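Local coordinates for glucose-resistance amylase regulator (Weissella paramesenteroides ATCC 33313, PDB 4RK6), which binds glucose between the two lobes of its LacI-type sugar-binding region and probably regulates transcription as a DNA-binding repressor, at residues I117-I129 and T272-N284. Numbering follows the deposited sequence.
Sequences IVDYLIDMGHKNI and TELIQRDSVLNLN
Met124 and His126, on the Schellman motif that ends helix 110-123, take the C-terminal tail of the chain by two hydrogen bonds, while one turn back Tyr120 packs against Leu274 of strand 267-275. The fold is the periplasmic-binding-protein type of the LacI family: the helix packs on one lobe's sheet, and beyond strand 267-275 the chain turns and runs on past the helix's C-terminal end. Tyr120 reaches from Leu274 at its CB to Val280 and Gln276 at its tip. Its CB lies 3.9 Å from Leu274 CD1. With CG anti to the backbone N (chi1 174°), the ring is carried on to Val280, where Tyr120 CE2 meets Val280 CG1 at 4.0 Å. Tyr120 OH ends 3.7 Å from Gln276 CG. The Gln276 amide plane is nearly parallel to the ring, and Met124 CG sits over one ring face near the rim. Beyond CG the selenomethionine chain bends at chi2 and chi3, which brings SE to 3.6 Å from Asn282 ND2 and CE beside Asn282 CB. Val280 CG1 also reaches Leu121 CD2, and Val222 of strand 220-223 touches both residues. At the helix end Leu283 N donates to Met124 O (2.8 Å), which also receives a CA-H...O contact from Asn282. Gly125, at positive phi, has no CB, and Asn284 OD1 sits close to its CA. His126 is fixed at two corners: ND1 is hydrogen-bonded to Thr191 OG1, and NE2 donates to Leu281 O at 2.8 Å, the acceptor tilted 20° out of the ring plane. One water links Ile122 O to Asn284 ND2; a second joins Gly125 O and, weakly, Asn284 OD1. Leu283 CD1 completes the grip as a CH-pi contact over one imidazole face of His126, 3.9 Å from its centroid.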
ATOM      1  N   ILE A 117     -14.624 -15.711  13.377  1.00 22.39           N
ATOM      2  CA  ILE A 117     -14.113 -16.471  12.239  1.00 21.33           C
ATOM      3  C   ILE A 117     -14.169 -17.963  12.541  1.00 23.62           C
ATOM      4  O   ILE A 117     -14.587 -18.745  11.724  1.00 22.52           O
ATOM      5  CB  ILE A 117     -12.661 -16.074  11.886  1.00 23.67           C
ATOM      6  CG1 ILE A 117     -12.599 -14.596  11.476  1.00 20.46           C
ATOM      7  CG2 ILE A 117     -12.120 -16.996  10.806  1.00 21.41           C
ATOM      8  CD1 ILE A 117     -11.186 -14.053  11.387  1.00 25.37           C
ATOM      9  N   VAL A 118     -13.737 -18.341  13.742  1.00 21.79           N
ATOM     10  CA  VAL A 118     -13.740 -19.733  14.145  1.00 21.56           C
ATOM     11  C   VAL A 118     -15.174 -20.247  14.176  1.00 24.32           C
ATOM     12  O   VAL A 118     -15.461 -21.330  13.690  1.00 22.97           O
ATOM     13  CB  VAL A 118     -13.060 -19.887  15.521  1.00 21.04           C
ATOM     14  CG1 VAL A 118     -13.323 -21.269  16.102  1.00 24.14           C
ATOM     15  CG2 VAL A 118     -11.581 -19.634  15.413  1.00 26.93           C
ATOM     16  N   ASP A 119     -16.092 -19.450  14.719  1.00 22.76           N
ATOM     17  CA  ASP A 119     -17.496 -19.853  14.754  1.00 22.86           C
ATOM     18  C   ASP A 119     -18.069 -20.141  13.355  1.00 25.43           C
ATOM     19  O   ASP A 119     -18.755 -21.141  13.124  1.00 23.32           O
ATOM     20  CB  ASP A 119     -18.330 -18.785  15.448  1.00 27.30           C
ATOM     21  CG  ASP A 119     -19.583 -19.351  16.051  1.00 49.97           C
ATOM     22  OD1 ASP A 119     -19.488 -20.248  16.917  1.00 39.68           O
ATOM     23  OD2 ASP A 119     -20.663 -18.914  15.640  1.00 40.82           O
ATOM     24  N   TYR A 120     -17.764 -19.248  12.425  1.00 21.84           N
ATOM     25  CA  TYR A 120     -18.185 -19.396  11.043  1.00 19.65           C
ATOM     26  C   TYR A 120     -17.570 -20.628  10.398  1.00 20.73           C
ATOM     27  O   TYR A 120     -18.265 -21.415   9.754  1.00 23.95           O
ATOM     28  CB  TYR A 120     -17.814 -18.126  10.245  1.00 20.84           C
ATOM     29  CG  TYR A 120     -18.083 -18.250   8.787  1.00 19.75           C
ATOM     30  CD1 TYR A 120     -19.370 -18.463   8.320  1.00 21.74           C
ATOM     31  CD2 TYR A 120     -17.057 -18.170   7.869  1.00 27.76           C
ATOM     32  CE1 TYR A 120     -19.630 -18.585   6.959  1.00 24.23           C
ATOM     33  CE2 TYR A 120     -17.304 -18.292   6.516  1.00 25.04           C
ATOM     34  CZ  TYR A 120     -18.568 -18.500   6.061  1.00 23.05           C
ATOM     35  OH  TYR A 120     -18.761 -18.612   4.701  1.00 25.84           O
ATOM     36  N   LEU A 121     -16.264 -20.810  10.546  1.00 21.85           N
ATOM     37  CA  LEU A 121     -15.618 -21.949   9.910  1.00 22.10           C
ATOM     38  C   LEU A 121     -16.146 -23.286  10.449  1.00 23.09           C
ATOM     39  O   LEU A 121     -16.358 -24.213   9.682  1.00 22.31           O
ATOM     40  CB  LEU A 121     -14.102 -21.888  10.068  1.00 23.61           C
ATOM     41  CG  LEU A 121     -13.416 -20.827   9.181  1.00 22.35           C
ATOM     42  CD1 LEU A 121     -11.932 -20.740   9.485  1.00 21.28           C
ATOM     43  CD2 LEU A 121     -13.634 -21.095   7.714  1.00 26.15           C
ATOM     44  N   ILE A 122     -16.374 -23.357  11.755  1.00 21.82           N
ATOM     45  CA  ILE A 122     -16.947 -24.568  12.368  1.00 24.88           C
ATOM     46  C   ILE A 122     -18.395 -24.788  11.897  1.00 22.10           C
ATOM     47  O   ILE A 122     -18.791 -25.912  11.593  1.00 22.16           O
ATOM     48  CB  ILE A 122     -16.847 -24.508  13.910  1.00 23.96           C
ATOM     49  CG1 ILE A 122     -15.371 -24.656  14.317  1.00 25.05           C
ATOM     50  CG2 ILE A 122     -17.727 -25.567  14.585  1.00 26.08           C
ATOM     51  CD1 ILE A 122     -15.146 -24.344  15.777  1.00 31.94           C
ATOM     52  N   ASP A 123     -19.175 -23.722  11.816  1.00 22.61           N
ATOM     53  CA  ASP A 123     -20.536 -23.786  11.236  1.00 22.32           C
ATOM     54  C   ASP A 123     -20.515 -24.307   9.782  1.00 28.28           C
ATOM     55  O   ASP A 123     -21.446 -24.975   9.342  1.00 25.86           O
ATOM     56  CB  ASP A 123     -21.215 -22.414  11.274  1.00 27.43           C
ATOM     57  CG  ASP A 123     -21.736 -22.027  12.655  1.00 31.79           C
ATOM     58  OD1 ASP A 123     -21.685 -22.850  13.584  1.00 28.52           O
ATOM     59  OD2 ASP A 123     -22.191 -20.875  12.809  1.00 28.15           O
HETATM   60  N   MSE A 124     -19.446 -23.994   9.049  1.00 22.32           N
HETATM   61  CA  MSE A 124     -19.288 -24.436   7.665  1.00 24.94           C
HETATM   62  C   MSE A 124     -18.671 -25.817   7.577  1.00 23.03           C
HETATM   63  O   MSE A 124     -18.385 -26.288   6.482  1.00 27.20           O
HETATM   64  CB  MSE A 124     -18.439 -23.416   6.902  1.00 24.26           C
HETATM   65  CG  MSE A 124     -19.087 -22.053   6.721  1.00 20.72           C
HETATM   66 SE   MSE A 124     -20.717 -22.100   5.620  1.00 29.57          SE
HETATM   67  CE  MSE A 124     -19.793 -22.015   3.875  1.00 42.30           C
ATOM     68  N   GLY A 125     -18.438 -26.469   8.724  1.00 26.10           N
ATOM     69  CA  GLY A 125     -18.053 -27.887   8.780  1.00 24.82           C
ATOM     70  C   GLY A 125     -16.575 -28.181   8.928  1.00 27.53           C
ATOM     71  O   GLY A 125     -16.147 -29.352   8.820  1.00 24.48           O
ATOM     72  N   HIS A 126     -15.779 -27.136   9.160  1.00 23.37           N
ATOM     73  CA  HIS A 126     -14.346 -27.283   9.361  1.00 22.93           C
ATOM     74  C   HIS A 126     -14.054 -27.598  10.823  1.00 24.52           C
ATOM     75  O   HIS A 126     -14.728 -27.090  11.718  1.00 29.84           O
ATOM     76  CB  HIS A 126     -13.613 -26.018   8.934  1.00 23.62           C
ATOM     77  CG  HIS A 126     -13.785 -25.718   7.482  1.00 23.15           C
ATOM     78  ND1 HIS A 126     -12.908 -26.179   6.526  1.00 24.26           N
ATOM     79  CD2 HIS A 126     -14.764 -25.066   6.816  1.00 23.81           C
ATOM     80  CE1 HIS A 126     -13.348 -25.834   5.329  1.00 20.15           C
ATOM     81  NE2 HIS A 126     -14.458 -25.132   5.479  1.00 22.42           N
ATOM     82  N   LYS A 127     -13.069 -28.469  11.021  1.00 24.25           N
ATOM     83  CA  LYS A 127     -12.583 -28.865  12.349  1.00 22.01           C
ATOM     84  C   LYS A 127     -11.079 -28.687  12.489  1.00 24.98           C
ATOM     85  O   LYS A 127     -10.586 -28.204  13.510  1.00 26.82           O
ATOM     86  CB  LYS A 127     -12.952 -30.329  12.624  1.00 29.05           C
ATOM     87  CG  LYS A 127     -14.332 -30.506  13.257  1.00 93.66           C
ATOM     88  CD  LYS A 127     -14.743 -31.964  13.451  1.00 87.55           C
ATOM     89  CE  LYS A 127     -13.930 -32.678  14.527  1.00102.57           C
ATOM     90  NZ  LYS A 127     -12.785 -33.456  13.974  1.00115.95           N
ATOM     91  N   ASN A 128     -10.342 -29.089  11.458  1.00 22.54           N
ATOM     92  CA  ASN A 128      -8.906 -28.905  11.440  1.00 20.19           C
ATOM     93  C   ASN A 128      -8.544 -27.585  10.776  1.00 22.34           C
ATOM     94  O   ASN A 128      -8.754 -27.431   9.577  1.00 22.39           O
ATOM     95  CB  ASN A 128      -8.265 -30.077  10.721  1.00 25.00           C
ATOM     96  CG  ASN A 128      -8.469 -31.367  11.491  1.00 31.30           C
ATOM     97  OD1 ASN A 128      -8.261 -31.402  12.706  1.00 28.05           O
ATOM     98  ND2 ASN A 128      -8.897 -32.397  10.814  1.00 30.20           N
ATOM     99  N   ILE A 129      -8.044 -26.644  11.572  1.00 23.26           N
ATOM    100  CA  ILE A 129      -7.912 -25.234  11.144  1.00 23.76           C
ATOM    101  C   ILE A 129      -6.546 -24.686  11.498  1.00 26.63           C
ATOM    102  O   ILE A 129      -6.041 -24.914  12.593  1.00 25.74           O
ATOM    103  CB  ILE A 129      -9.017 -24.339  11.752  1.00 20.59           C
ATOM    104  CG1 ILE A 129     -10.398 -24.894  11.420  1.00 22.41           C
ATOM    105  CG2 ILE A 129      -8.917 -22.908  11.229  1.00 20.93           C
ATOM    106  CD1 ILE A 129     -11.567 -24.141  12.001  1.00 23.97           C
ATOM    107  N   THR A 272     -16.580  -4.739  13.948  1.00 26.46           N
ATOM    108  CA  THR A 272     -16.143  -5.322  12.677  1.00 29.52           C
ATOM    109  C   THR A 272     -17.276  -6.158  12.113  1.00 34.04           C
ATOM    110  O   THR A 272     -18.336  -6.324  12.726  1.00 32.23           O
ATOM    111  CB  THR A 272     -14.904  -6.227  12.843  1.00 27.76           C
ATOM    112  OG1 THR A 272     -15.231  -7.389  13.607  1.00 27.76           O
ATOM    113  CG2 THR A 272     -13.797  -5.478  13.499  1.00 24.90           C
ATOM    114  N   GLU A 273     -17.041  -6.720  10.946  1.00 30.89           N
ATOM    115  CA  GLU A 273     -18.042  -7.547  10.316  1.00 28.12           C
ATOM    116  C   GLU A 273     -17.329  -8.541   9.412  1.00 19.44           C
ATOM    117  O   GLU A 273     -16.278  -8.222   8.842  1.00 26.35           O
ATOM    118  CB  GLU A 273     -18.964  -6.679   9.483  1.00 33.19           C
ATOM    119  CG  GLU A 273     -18.241  -5.838   8.430  1.00 27.10           C
ATOM    120  CD  GLU A 273     -19.098  -4.696   7.894  1.00 31.15           C
ATOM    121  OE1 GLU A 273     -20.119  -4.340   8.545  1.00 31.68           O
ATOM    122  OE2 GLU A 273     -18.752  -4.168   6.806  1.00 33.09           O
ATOM    123  N   LEU A 274     -17.932  -9.705   9.298  1.00 26.27           N
ATOM    124  CA  LEU A 274     -17.369 -10.788   8.524  1.00 23.87           C
ATOM    125  C   LEU A 274     -18.056 -10.733   7.170  1.00 23.85           C
ATOM    126  O   LEU A 274     -19.275 -10.859   7.079  1.00 25.27           O
ATOM    127  CB  LEU A 274     -17.595 -12.104   9.257  1.00 25.91           C
ATOM    128  CG  LEU A 274     -16.775 -13.271   8.715  1.00 27.30           C
ATOM    129  CD1 LEU A 274     -16.691 -14.391   9.752  1.00 35.53           C
ATOM    130  CD2 LEU A 274     -17.357 -13.807   7.414  1.00 31.63           C
ATOM    131  N   ILE A 275     -17.281 -10.437   6.130  1.00 18.28           N
ATOM    132  CA  ILE A 275     -17.791 -10.348   4.797  1.00 19.57           C
ATOM    133  C   ILE A 275     -17.525 -11.629   4.048  1.00 22.76           C
ATOM    134  O   ILE A 275     -16.371 -12.020   3.803  1.00 21.74           O
ATOM    135  CB  ILE A 275     -17.158  -9.174   4.034  1.00 19.79           C
ATOM    136  CG1 ILE A 275     -17.401  -7.873   4.786  1.00 27.13           C
ATOM    137  CG2 ILE A 275     -17.722  -9.110   2.621  1.00 20.92           C
ATOM    138  CD1 ILE A 275     -16.774  -6.674   4.139  1.00 24.48           C
ATOM    139  N   GLN A 276     -18.607 -12.286   3.676  1.00 18.05           N
ATOM    140  CA  GLN A 276     -18.529 -13.571   3.015  1.00 19.72           C
ATOM    141  C   GLN A 276     -18.395 -13.340   1.539  1.00 23.05           C
ATOM    142  O   GLN A 276     -19.217 -12.642   0.952  1.00 24.29           O
ATOM    143  CB  GLN A 276     -19.804 -14.338   3.344  1.00 23.90           C
ATOM    144  CG  GLN A 276     -19.929 -15.696   2.758  1.00 63.69           C
ATOM    145  CD  GLN A 276     -21.367 -16.074   2.783  1.00 87.84           C
ATOM    146  OE1 GLN A 276     -21.976 -16.103   3.856  1.00 35.06           O
ATOM    147  NE2 GLN A 276     -21.945 -16.291   1.609  1.00 28.03           N
ATOM    148  N   ARG A 277     -17.323 -13.886   0.967  1.00 22.17           N
ATOM    149  CA  ARG A 277     -17.068 -13.795  -0.467  1.00 22.19           C
ATOM    150  C   ARG A 277     -16.923 -15.219  -1.022  1.00 25.29           C
ATOM    151  O   ARG A 277     -17.834 -15.997  -0.862  1.00 24.00           O
ATOM    152  CB  ARG A 277     -15.872 -12.890  -0.754  1.00 21.67           C
ATOM    153  CG  ARG A 277     -16.067 -11.484  -0.206  1.00 22.91           C
ATOM    154  CD  ARG A 277     -15.283 -10.475  -1.002  1.00 23.57           C
ATOM    155  NE  ARG A 277     -15.501  -9.098  -0.573  1.00 24.23           N
ATOM    156  CZ  ARG A 277     -14.636  -8.383   0.123  1.00 28.29           C
ATOM    157  NH1 ARG A 277     -13.499  -8.919   0.542  1.00 28.93           N
ATOM    158  NH2 ARG A 277     -14.919  -7.124   0.404  1.00 25.25           N
ATOM    159  N   ASP A 278     -15.802 -15.566  -1.649  1.00 19.04           N
ATOM    160  CA  ASP A 278     -15.712 -16.782  -2.468  1.00 20.44           C
ATOM    161  C   ASP A 278     -14.646 -17.792  -2.040  1.00 22.14           C
ATOM    162  O   ASP A 278     -14.383 -18.756  -2.747  1.00 23.62           O
ATOM    163  CB  ASP A 278     -15.499 -16.378  -3.936  1.00 24.62           C
ATOM    164  CG  ASP A 278     -16.667 -15.589  -4.491  1.00 28.20           C
ATOM    165  OD1 ASP A 278     -17.820 -15.936  -4.186  1.00 29.84           O
ATOM    166  OD2 ASP A 278     -16.442 -14.621  -5.227  1.00 30.19           O
ATOM    167  N   SER A 279     -14.079 -17.619  -0.857  1.00 20.08           N
ATOM    168  CA  SER A 279     -12.932 -18.428  -0.458  1.00 20.99           C
ATOM    169  C   SER A 279     -13.203 -19.453   0.636  1.00 21.02           C
ATOM    170  O   SER A 279     -12.252 -19.997   1.195  1.00 19.55           O
ATOM    171  CB  SER A 279     -11.760 -17.518  -0.043  1.00 20.51           C
ATOM    172  OG  SER A 279     -12.057 -16.776   1.121  1.00 19.16           O
ATOM    173  N   VAL A 280     -14.482 -19.732   0.932  1.00 21.33           N
ATOM    174  CA  VAL A 280     -14.818 -20.751   1.927  1.00 19.87           C
ATOM    175  C   VAL A 280     -15.813 -21.768   1.386  1.00 26.10           C
ATOM    176  O   VAL A 280     -16.833 -21.411   0.823  1.00 25.34           O
ATOM    177  CB  VAL A 280     -15.392 -20.114   3.223  1.00 21.44           C
ATOM    178  CG1 VAL A 280     -15.726 -21.191   4.235  1.00 22.14           C
ATOM    179  CG2 VAL A 280     -14.378 -19.123   3.807  1.00 21.61           C
ATOM    180  N   LEU A 281     -15.516 -23.036   1.616  1.00 23.15           N
ATOM    181  CA  LEU A 281     -16.375 -24.150   1.212  1.00 24.77           C
ATOM    182  C   LEU A 281     -17.080 -24.718   2.445  1.00 23.43           C
ATOM    183  O   LEU A 281     -16.475 -24.845   3.513  1.00 24.83           O
ATOM    184  CB  LEU A 281     -15.504 -25.234   0.573  1.00 30.55           C
ATOM    185  CG  LEU A 281     -16.200 -26.299  -0.281  1.00 51.92           C
ATOM    186  CD1 LEU A 281     -16.646 -25.699  -1.603  1.00 50.19           C
ATOM    187  CD2 LEU A 281     -15.277 -27.495  -0.512  1.00 50.41           C
ATOM    188  N   ASN A 282     -18.362 -25.033   2.292  1.00 23.58           N
ATOM    189  CA  ASN A 282     -19.097 -25.792   3.299  1.00 23.39           C
ATOM    190  C   ASN A 282     -18.787 -27.285   3.115  1.00 26.12           C
ATOM    191  O   ASN A 282     -19.056 -27.848   2.050  1.00 27.14           O
ATOM    192  CB  ASN A 282     -20.598 -25.537   3.161  1.00 24.21           C
ATOM    193  CG  ASN A 282     -21.410 -26.225   4.251  1.00 28.91           C
ATOM    194  OD1 ASN A 282     -21.580 -27.426   4.234  1.00 37.16           O
ATOM    195  ND2 ASN A 282     -21.883 -25.462   5.219  1.00 37.65           N
ATOM    196  N   LEU A 283     -18.241 -27.912   4.150  1.00 27.08           N
ATOM    197  CA  LEU A 283     -17.919 -29.350   4.110  1.00 28.94           C
ATOM    198  C   LEU A 283     -19.043 -30.293   4.554  1.00 38.42           C
ATOM    199  O   LEU A 283     -18.889 -31.513   4.442  1.00 37.56           O
ATOM    200  CB  LEU A 283     -16.719 -29.637   4.978  1.00 31.31           C
ATOM    201  CG  LEU A 283     -15.461 -28.829   4.724  1.00 36.23           C
ATOM    202  CD1 LEU A 283     -14.391 -29.348   5.668  1.00 34.68           C
ATOM    203  CD2 LEU A 283     -15.040 -28.914   3.266  1.00 37.61           C
ATOM    204  N   ASN A 284     -20.145 -29.746   5.073  1.00 31.68           N
ATOM    205  CA  ASN A 284     -21.253 -30.568   5.619  1.00 32.98           C
ATOM    206  C   ASN A 284     -22.145 -31.243   4.559  1.00 47.44           C
ATOM    207  O   ASN A 284     -22.357 -30.711   3.470  1.00 46.24           O
ATOM    208  CB  ASN A 284     -22.117 -29.727   6.583  1.00 35.77           C
ATOM    209  CG  ASN A 284     -21.396 -29.387   7.873  1.00 39.25           C
ATOM    210  OD1 ASN A 284     -20.665 -30.216   8.425  1.00 32.19           O
ATOM    211  ND2 ASN A 284     -21.596 -28.156   8.369  1.00 32.95           N
TER
HETATM  212  O   HOH W   1     -20.910 -27.726  11.499  1.00 42.62           O
HETATM  213  O   HOH W   2     -17.656 -31.578   8.469  1.00 39.81           O